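Local coordinates for peptidase S9 prolyl oligopeptidase catalytic domain-containing protein (PDB 4HXF), which is probably a serine peptidase of the acylaminoacyl type that assembles into a hexamer, so enclosing its own active sites, at residues E263-K268 / Y275-E280; S218-D223 / L230-P235; A15-P20 / I313-T318. All coordinates share one frame; numbering follows the deposited sequence.

Contact 1 of 3, residues E263-K268 / Y275-E280; sequences EVAQAK and YFTLFE. With MG (magnesium ion), chain D.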
# COMPACT_ATOMS: atom_id res chain seq x y z
N GLU A 263 -1.01 12.91 54.57
CA GLU A 263 -1.85 12.98 53.37
C GLU A 263 -2.21 11.55 52.86
O GLU A 263 -1.33 10.66 52.78
CB GLU A 263 -1.11 13.72 52.30
CG GLU A 263 -1.96 13.80 51.01
CD GLU A 263 -1.47 14.89 50.06
OE1 GLU A 263 -0.38 14.81 49.51
OE2 GLU A 263 -2.31 15.79 49.85
N VAL A 264 -3.44 11.36 52.44
CA VAL A 264 -3.92 10.14 51.76
C VAL A 264 -3.46 10.15 50.31
O VAL A 264 -3.60 11.11 49.54
CB VAL A 264 -5.48 9.95 51.87
CG1 VAL A 264 -5.96 8.71 51.05
CG2 VAL A 264 -5.95 9.87 53.33
N ALA A 265 -2.85 9.00 49.92
CA ALA A 265 -2.41 8.80 48.56
C ALA A 265 -3.56 8.22 47.71
O ALA A 265 -3.78 8.76 46.62
CB ALA A 265 -1.14 7.90 48.47
N GLN A 266 -4.26 7.19 48.21
CA GLN A 266 -5.29 6.53 47.45
C GLN A 266 -6.23 6.00 48.45
O GLN A 266 -5.85 5.68 49.55
CB GLN A 266 -4.63 5.40 46.62
CG GLN A 266 -5.50 4.48 45.82
CD GLN A 266 -4.68 3.50 44.93
OE1 GLN A 266 -3.41 3.54 44.91
NE2 GLN A 266 -5.41 2.61 44.18
N ALA A 267 -7.51 5.83 48.10
CA ALA A 267 -8.44 5.26 48.98
C ALA A 267 -9.67 4.63 48.19
O ALA A 267 -10.05 5.11 47.12
CB ALA A 267 -9.00 6.32 50.03
N LYS A 268 -10.20 3.59 48.78
CA LYS A 268 -11.40 2.85 48.27
C LYS A 268 -12.30 2.43 49.36
O LYS A 268 -11.88 2.10 50.45
CB LYS A 268 -10.89 1.59 47.41
CG LYS A 268 -10.09 1.83 46.19
CD LYS A 268 -9.61 0.57 45.35
CE LYS A 268 -8.70 1.03 44.16
NZ LYS A 268 -8.52 -0.03 43.06
N TYR A 275 -10.18 1.30 52.66
CA TYR A 275 -8.75 0.95 52.56
C TYR A 275 -8.05 2.15 51.97
O TYR A 275 -8.54 2.74 51.03
CB TYR A 275 -8.58 -0.24 51.58
CG TYR A 275 -9.16 -1.53 52.18
CD1 TYR A 275 -10.46 -1.82 52.01
CD2 TYR A 275 -8.40 -2.32 52.92
CE1 TYR A 275 -11.00 -2.98 52.57
CE2 TYR A 275 -8.90 -3.52 53.46
CZ TYR A 275 -10.20 -3.83 53.22
OH TYR A 275 -10.80 -5.00 53.81
N PHE A 276 -6.88 2.48 52.52
CA PHE A 276 -6.23 3.69 52.07
C PHE A 276 -4.72 3.64 52.36
O PHE A 276 -4.29 2.96 53.26
CB PHE A 276 -6.89 4.89 52.79
CG PHE A 276 -6.64 4.98 54.25
CD1 PHE A 276 -7.54 4.36 55.12
CD2 PHE A 276 -5.61 5.73 54.76
CE1 PHE A 276 -7.33 4.46 56.46
CE2 PHE A 276 -5.43 5.83 56.13
CZ PHE A 276 -6.30 5.18 56.99
N THR A 277 -3.98 4.42 51.62
CA THR A 277 -2.59 4.57 51.83
C THR A 277 -2.25 5.99 52.24
O THR A 277 -2.96 6.94 51.88
CB THR A 277 -1.79 4.28 50.54
OG1 THR A 277 -2.41 4.90 49.39
CG2 THR A 277 -1.84 2.69 50.31
N LEU A 278 -1.18 6.14 52.99
CA LEU A 278 -0.66 7.45 53.43
C LEU A 278 0.75 7.62 53.12
O LEU A 278 1.55 6.65 53.14
CB LEU A 278 -0.70 7.55 54.99
CG LEU A 278 -2.01 7.41 55.77
CD1 LEU A 278 -1.86 7.40 57.32
CD2 LEU A 278 -2.90 8.61 55.32
N PHE A 279 1.11 8.87 52.85
CA PHE A 279 2.50 9.27 52.63
C PHE A 279 3.12 9.51 54.01
O PHE A 279 2.68 10.37 54.81
CB PHE A 279 2.61 10.55 51.84
CG PHE A 279 2.19 10.48 50.43
CD1 PHE A 279 0.92 10.91 50.10
CD2 PHE A 279 3.06 10.14 49.40
CE1 PHE A 279 0.46 10.99 48.82
CE2 PHE A 279 2.58 10.16 48.09
CZ PHE A 279 1.26 10.55 47.80
N GLU A 280 4.12 8.72 54.36
CA GLU A 280 4.71 8.75 55.70
C GLU A 280 6.26 8.60 55.65
O GLU A 280 6.75 7.48 55.50
CB GLU A 280 4.18 7.64 56.58
CG GLU A 280 2.70 7.70 56.91
CD GLU A 280 2.26 6.64 57.87
OE1 GLU A 280 1.99 5.54 57.47
OE2 GLU A 280 2.24 6.93 59.05
MG MG D . -2.72 16.54 47.92
O HOH W 1 1.79 13.04 54.50
O HOH W 2 -0.71 16.33 47.45
O HOH W 3 -1.34 4.03 47.03
O HOH W 4 -2.38 18.46 48.62
O HOH W 5 -3.12 17.46 46.00
O HOH W 6 -3.06 14.54 47.15
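Glu263 and Phe279 lie side by side at one end of a beta hairpin, their side chains pointing the same way, with the carboxylate and ring planes turned 57° apart. Glu263 has CG anti to the backbone N and an extended chain beyond it, which carries OE2 to the magnesium ion at 2.1 Å. OE1 accepts a hydrogen bond from a metal-bound water and another from Asn419, so both oxygens of the carboxylate are engaged. The backbone O of Glu263 lies at the edge of the Phe279 ring and accepts the Phe279 N-H at 3.0 Å in a nearly straight bond. The CE1 side of the ring leans against the first strand, with Phe279 CE1 3.5 Å from Ala265 CB. Ala265 CB also lies 3.4 Å from Thr277 OG1. Thr277 OG1 stands between its own backbone N and carbonyl carbon (chi1 44°) and donates to a water that in turn donates to Gln266 OE1, bridging the two side chains. Ala265 N gives its hydrogen to Thr277 O, and Thr277 N gives its own to Gln266 O, while the register shifts by one residue between the Val264-Leu278 and Ala267-Phe276 pairs. On the other face of the hairpin Val264 crosses Leu278, CG2 to CD2 at 3.9 Å, while Ala267 CB rests 3.8 Å from Phe276 CB. Strand 245-249 packs against this apolar face through Ile246. The reciprocal bonds of Lys268 and Tyr275 close the far end. The pair forms an antiparallel hairpin of a beta-propeller blade, and at its Glu263 end Asp244 joins Glu263 in binding the magnesium ion.

Contact 2 of 3, residues S218-D223 / L230-P235; sequences SFYAID and LLYGKP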
# COMPACT_ATOMS: atom_id res chain seq x y z
N SER A 218 -13.73 21.54 48.76
CA SER A 218 -12.36 21.26 48.30
C SER A 218 -12.18 19.75 48.35
O SER A 218 -11.06 19.26 48.57
CB SER A 218 -11.33 21.97 49.24
OG SER A 218 -11.41 23.37 49.04
N PHE A 219 -13.25 18.98 48.08
CA PHE A 219 -13.15 17.55 47.85
C PHE A 219 -13.95 17.14 46.65
O PHE A 219 -14.79 17.92 46.18
CB PHE A 219 -13.51 16.70 49.06
CG PHE A 219 -14.75 17.10 49.86
CD1 PHE A 219 -14.68 17.01 51.27
CD2 PHE A 219 -15.97 17.27 49.29
CE1 PHE A 219 -15.85 17.24 52.03
CE2 PHE A 219 -17.14 17.56 50.05
CZ PHE A 219 -17.05 17.53 51.40
N TYR A 220 -13.62 15.98 46.09
CA TYR A 220 -14.41 15.41 44.99
C TYR A 220 -14.69 13.96 45.32
O TYR A 220 -14.07 13.37 46.22
CB TYR A 220 -13.69 15.64 43.62
CG TYR A 220 -12.33 14.99 43.54
CD1 TYR A 220 -11.19 15.65 44.00
CD2 TYR A 220 -12.15 13.78 42.90
CE1 TYR A 220 -9.91 15.15 43.86
CE2 TYR A 220 -10.83 13.23 42.81
CZ TYR A 220 -9.77 13.90 43.34
OH TYR A 220 -8.45 13.42 43.26
N ALA A 221 -15.63 13.35 44.61
CA ALA A 221 -16.06 11.96 44.94
C ALA A 221 -15.07 10.98 44.23
O ALA A 221 -14.69 11.13 43.03
CB ALA A 221 -17.51 11.73 44.48
N ILE A 222 -14.58 10.02 44.97
CA ILE A 222 -13.65 9.02 44.48
C ILE A 222 -14.20 7.59 44.47
O ILE A 222 -13.67 6.77 43.67
CB ILE A 222 -12.28 9.09 45.22
CG1 ILE A 222 -12.36 8.90 46.70
CG2 ILE A 222 -11.55 10.41 44.77
CD1 ILE A 222 -11.07 8.52 47.41
N ASP A 223 -15.20 7.28 45.32
CA ASP A 223 -15.72 5.93 45.39
C ASP A 223 -17.07 5.90 46.06
O ASP A 223 -17.50 6.90 46.60
CB ASP A 223 -14.65 5.03 46.11
CG ASP A 223 -14.76 3.52 45.73
OD1 ASP A 223 -15.54 3.17 44.82
OD2 ASP A 223 -14.06 2.75 46.41
N LEU A 230 -17.40 8.11 49.11
CA LEU A 230 -16.08 8.48 49.61
C LEU A 230 -15.55 9.70 48.89
O LEU A 230 -15.52 9.76 47.66
CB LEU A 230 -15.15 7.27 49.36
CG LEU A 230 -13.78 7.29 50.05
CD1 LEU A 230 -13.78 7.28 51.61
CD2 LEU A 230 -12.87 6.14 49.47
N LEU A 231 -15.16 10.67 49.68
CA LEU A 231 -14.74 11.98 49.23
C LEU A 231 -13.25 12.17 49.56
O LEU A 231 -12.80 11.74 50.65
CB LEU A 231 -15.60 13.07 49.93
CG LEU A 231 -17.13 13.06 49.67
CD1 LEU A 231 -17.84 14.03 50.67
CD2 LEU A 231 -17.44 13.44 48.21
N TYR A 232 -12.59 12.86 48.68
CA TYR A 232 -11.14 13.07 48.76
C TYR A 232 -10.80 14.50 48.70
O TYR A 232 -11.12 15.16 47.70
CB TYR A 232 -10.46 12.33 47.60
CG TYR A 232 -8.93 12.40 47.67
CD1 TYR A 232 -8.17 11.47 48.43
CD2 TYR A 232 -8.27 13.35 46.94
CE1 TYR A 232 -6.78 11.56 48.48
CE2 TYR A 232 -6.90 13.43 46.94
CZ TYR A 232 -6.16 12.53 47.73
OH TYR A 232 -4.76 12.61 47.71
N GLY A 233 -10.15 15.02 49.80
CA GLY A 233 -9.73 16.39 49.83
C GLY A 233 -9.98 16.93 51.21
O GLY A 233 -9.60 16.31 52.16
N LYS A 234 -10.57 18.11 51.27
CA LYS A 234 -11.02 18.75 52.53
C LYS A 234 -12.34 19.45 52.28
O LYS A 234 -12.64 19.80 51.13
CB LYS A 234 -10.03 19.77 53.04
CG LYS A 234 -8.61 19.24 53.31
CD LYS A 234 -8.51 18.40 54.52
CE LYS A 234 -8.86 19.17 55.80
NZ LYS A 234 -7.77 20.07 56.17
N PRO A 235 -13.14 19.77 53.37
CA PRO A 235 -14.33 20.59 53.04
C PRO A 235 -13.92 21.92 52.44
O PRO A 235 -14.59 22.43 51.52
CB PRO A 235 -15.04 20.82 54.43
CG PRO A 235 -14.81 19.50 55.12
CD PRO A 235 -13.36 19.11 54.69
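Leu231 lays CD1 over one face of the Phe219 ring, 3.8 Å from its centroid and 19° off the normal, a CH-pi contact. Phe219 CG stands between the backbone N and the carbonyl carbon (chi1 44°), an orientation that brings the ring over the partner strand, where Pro235 CG approaches CE1 at 4.0 Å. On the opposite face of the hairpin Ile222 crosses two neighbours at once: CD1 meets Leu230 CD2 at 3.6 Å and CG2 meets Tyr232 CB at the same distance. Tyr220 and Tyr232 run side by side with their ring planes 65° apart, Tyr220 OH lying 3.7 Å from Tyr232 CD2. Beneath these side chains Tyr220 and Tyr232 exchange two backbone hydrogen bonds. Further along, Ile222 N makes a nearly straight bond, and Asp223 N a weak one, to Leu230 O, making a classic beta bulge that shifts the register by one. At the other end Gly233 takes backbone angles easy only for a residue with no side chain, and its CA comes 4.1 Å from that of Phe219; Lys234 N then donates to Ser218 O. In the second shell, Phe214 meets the Phe219 ring edge-to-face and Tyr247 lies beside it. Tyr232 OH is probably hydrogen-bonded to Val264 O of the next hairpin, while Asp223 forms a salt bridge with Arg270 and also accepts from Ile269 N. The chemistry divides accordingly: apolar side chains and aromatic rings pack on both sides of the paired backbones, while the polar tips of Tyr232 and Asp223 reach across to strand 264-270 and tie the two blades of the propeller together.

Contact 3 of 3, residues A15-P20 / I313-T318; sequences AYLSDP and IYLKET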
# COMPACT_ATOMS: atom_id res chain seq x y z
N ALA A 15 9.77 -6.32 34.49
CA ALA A 15 8.30 -6.41 34.32
C ALA A 15 7.69 -5.38 35.15
O ALA A 15 8.03 -5.30 36.33
CB ALA A 15 7.79 -7.84 34.75
N TYR A 16 6.73 -4.59 34.58
CA TYR A 16 6.15 -3.49 35.29
C TYR A 16 4.65 -3.83 35.51
O TYR A 16 3.90 -4.06 34.57
CB TYR A 16 6.28 -2.22 34.59
CG TYR A 16 7.68 -1.80 34.38
CD1 TYR A 16 8.37 -2.07 33.20
CD2 TYR A 16 8.38 -1.14 35.40
CE1 TYR A 16 9.69 -1.70 33.10
CE2 TYR A 16 9.72 -0.81 35.23
CZ TYR A 16 10.36 -1.09 34.11
OH TYR A 16 11.71 -0.71 33.98
N LEU A 17 4.27 -3.88 36.76
CA LEU A 17 2.90 -4.22 37.11
C LEU A 17 2.10 -2.98 37.53
O LEU A 17 2.60 -2.08 38.27
CB LEU A 17 2.82 -5.21 38.27
CG LEU A 17 3.57 -6.54 38.18
CD1 LEU A 17 3.26 -7.38 39.40
CD2 LEU A 17 3.31 -7.21 36.82
N SER A 18 0.82 -3.00 37.16
CA SER A 18 -0.08 -1.88 37.52
C SER A 18 -1.54 -2.30 37.57
O SER A 18 -1.93 -3.41 37.14
CB SER A 18 0.03 -0.76 36.52
OG SER A 18 -0.41 -1.16 35.22
N ASP A 19 -2.37 -1.44 38.17
CA ASP A 19 -3.87 -1.51 38.06
C ASP A 19 -4.41 -2.85 38.65
O ASP A 19 -5.13 -3.57 37.96
CB ASP A 19 -4.37 -1.21 36.67
CG ASP A 19 -5.89 -0.72 36.62
OD1 ASP A 19 -6.43 -0.59 37.75
OD2 ASP A 19 -6.29 -0.53 35.45
N PRO A 20 -4.07 -3.20 39.88
CA PRO A 20 -4.61 -4.37 40.53
C PRO A 20 -6.14 -4.25 40.76
O PRO A 20 -6.60 -3.25 41.27
CB PRO A 20 -3.84 -4.44 41.82
CG PRO A 20 -3.57 -3.03 42.14
CD PRO A 20 -3.28 -2.39 40.85
N ILE A 313 -5.64 -7.23 48.03
CA ILE A 313 -4.37 -7.38 47.28
C ILE A 313 -3.77 -6.01 47.06
O ILE A 313 -4.50 -4.99 46.99
CB ILE A 313 -4.60 -8.14 46.00
CG1 ILE A 313 -5.71 -7.57 45.16
CG2 ILE A 313 -4.87 -9.62 46.30
CD1 ILE A 313 -5.39 -6.85 43.94
N TYR A 314 -2.45 -6.00 46.92
CA TYR A 314 -1.75 -4.74 46.70
C TYR A 314 -0.43 -4.95 46.03
O TYR A 314 0.21 -5.97 46.11
CB TYR A 314 -1.60 -4.01 48.05
CG TYR A 314 -0.95 -4.76 49.18
CD1 TYR A 314 -1.73 -5.50 50.07
CD2 TYR A 314 0.44 -4.72 49.39
CE1 TYR A 314 -1.17 -6.17 51.11
CE2 TYR A 314 1.03 -5.39 50.47
CZ TYR A 314 0.20 -6.08 51.36
OH TYR A 314 0.74 -6.73 52.41
N LEU A 315 -0.00 -3.88 45.39
CA LEU A 315 1.33 -3.85 44.74
C LEU A 315 2.29 -3.09 45.67
O LEU A 315 1.98 -1.96 46.06
CB LEU A 315 1.24 -3.07 43.43
CG LEU A 315 0.58 -3.67 42.20
CD1 LEU A 315 0.46 -2.76 41.01
CD2 LEU A 315 1.32 -4.98 41.78
N LYS A 316 3.44 -3.70 45.99
CA LYS A 316 4.43 -3.11 46.89
C LYS A 316 5.74 -2.97 46.07
O LYS A 316 6.20 -3.97 45.45
CB LYS A 316 4.64 -3.97 48.09
CG LYS A 316 5.77 -3.38 49.03
CD LYS A 316 6.54 -4.42 49.80
CE LYS A 316 5.69 -5.29 50.69
NZ LYS A 316 6.51 -6.20 51.56
N GLU A 317 6.26 -1.75 46.00
CA GLU A 317 7.57 -1.47 45.46
C GLU A 317 8.51 -1.13 46.63
O GLU A 317 8.06 -0.62 47.64
CB GLU A 317 7.41 -0.31 44.50
CG GLU A 317 8.60 0.22 43.84
CD GLU A 317 8.23 1.05 42.65
OE1 GLU A 317 8.82 2.09 42.52
OE2 GLU A 317 7.36 0.67 41.82
N THR A 318 9.82 -1.32 46.45
CA THR A 318 10.84 -0.99 47.43
C THR A 318 11.99 -0.23 46.72
O THR A 318 11.92 -0.02 45.52
CB THR A 318 11.40 -2.23 48.13
OG1 THR A 318 12.15 -2.96 47.12
CG2 THR A 318 10.22 -3.10 48.69
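Leu17 begins the contact by crossing Leu315, with its CB 3.8 Å from Leu315 CD2 and its CD1 only slightly farther from the same methyl. The carbonyl O of Leu17 lies 3.5 Å from the other methyl, Leu315 CD1. At Ser18 the side chain turns away and CA is what touches, 3.6 Å from Leu315 CD1. Asp19 takes left-handed backbone angles (phi 62°, psi 53°), bending the chain; its side chain starts away from the partner strand, and the carboxylate forms salt bridges with Arg21 and Arg65. Pro20 is turned back toward the partner strand. The CD of its ring meets Leu315 CD1 at 3.8 Å, and its CB is met by Ile313 CD1 at 3.6 Å. Leu315 is at the centre of the contact: its CG is anti to the carbonyl carbon (chi1 -75°), sending one methyl to Leu17 and the other to the bend and to Pro20 CD and CG. The segments run roughly antiparallel, with axes 7.7 Å apart at their closest, too far for sheet pairing, and the contact is one of apolar side chains. Strand 16-23 is instead paired with strand 26-35, whose Tyr29 touches Leu17 and whose Val27 touches Ile313. Leu325 of strand 324-328 also packs on Pro20 and Leu315; strand 312-317 is itself hydrogen-bonded to strands 302-308 and 324-328, one on each side. The contact thus lies between the first and last four-stranded sheets of the propeller, with strand 16-23 at the edge of one and strand 312-317 second in the other.

Contacts 1 and 2 are each the hairpin of the first two strands of a propeller sheet, and the two sheets follow one another in the chain. Their centres are 13 Å apart, and they touch where the side chains of 218-223 and 230-235 reach strand 264-270. Contact 3 lies about 15 Å from contact 1 and 25 Å from contact 2, centre to centre, and joins the first sheet of the chain to the last. Contact 2 closes before contact 1 opens, and both are nested within the long loop that contact 3 closes. Seven four-stranded sheets thus form a ring whose ends meet through side-chain packing, without a strand shared between first and last blades.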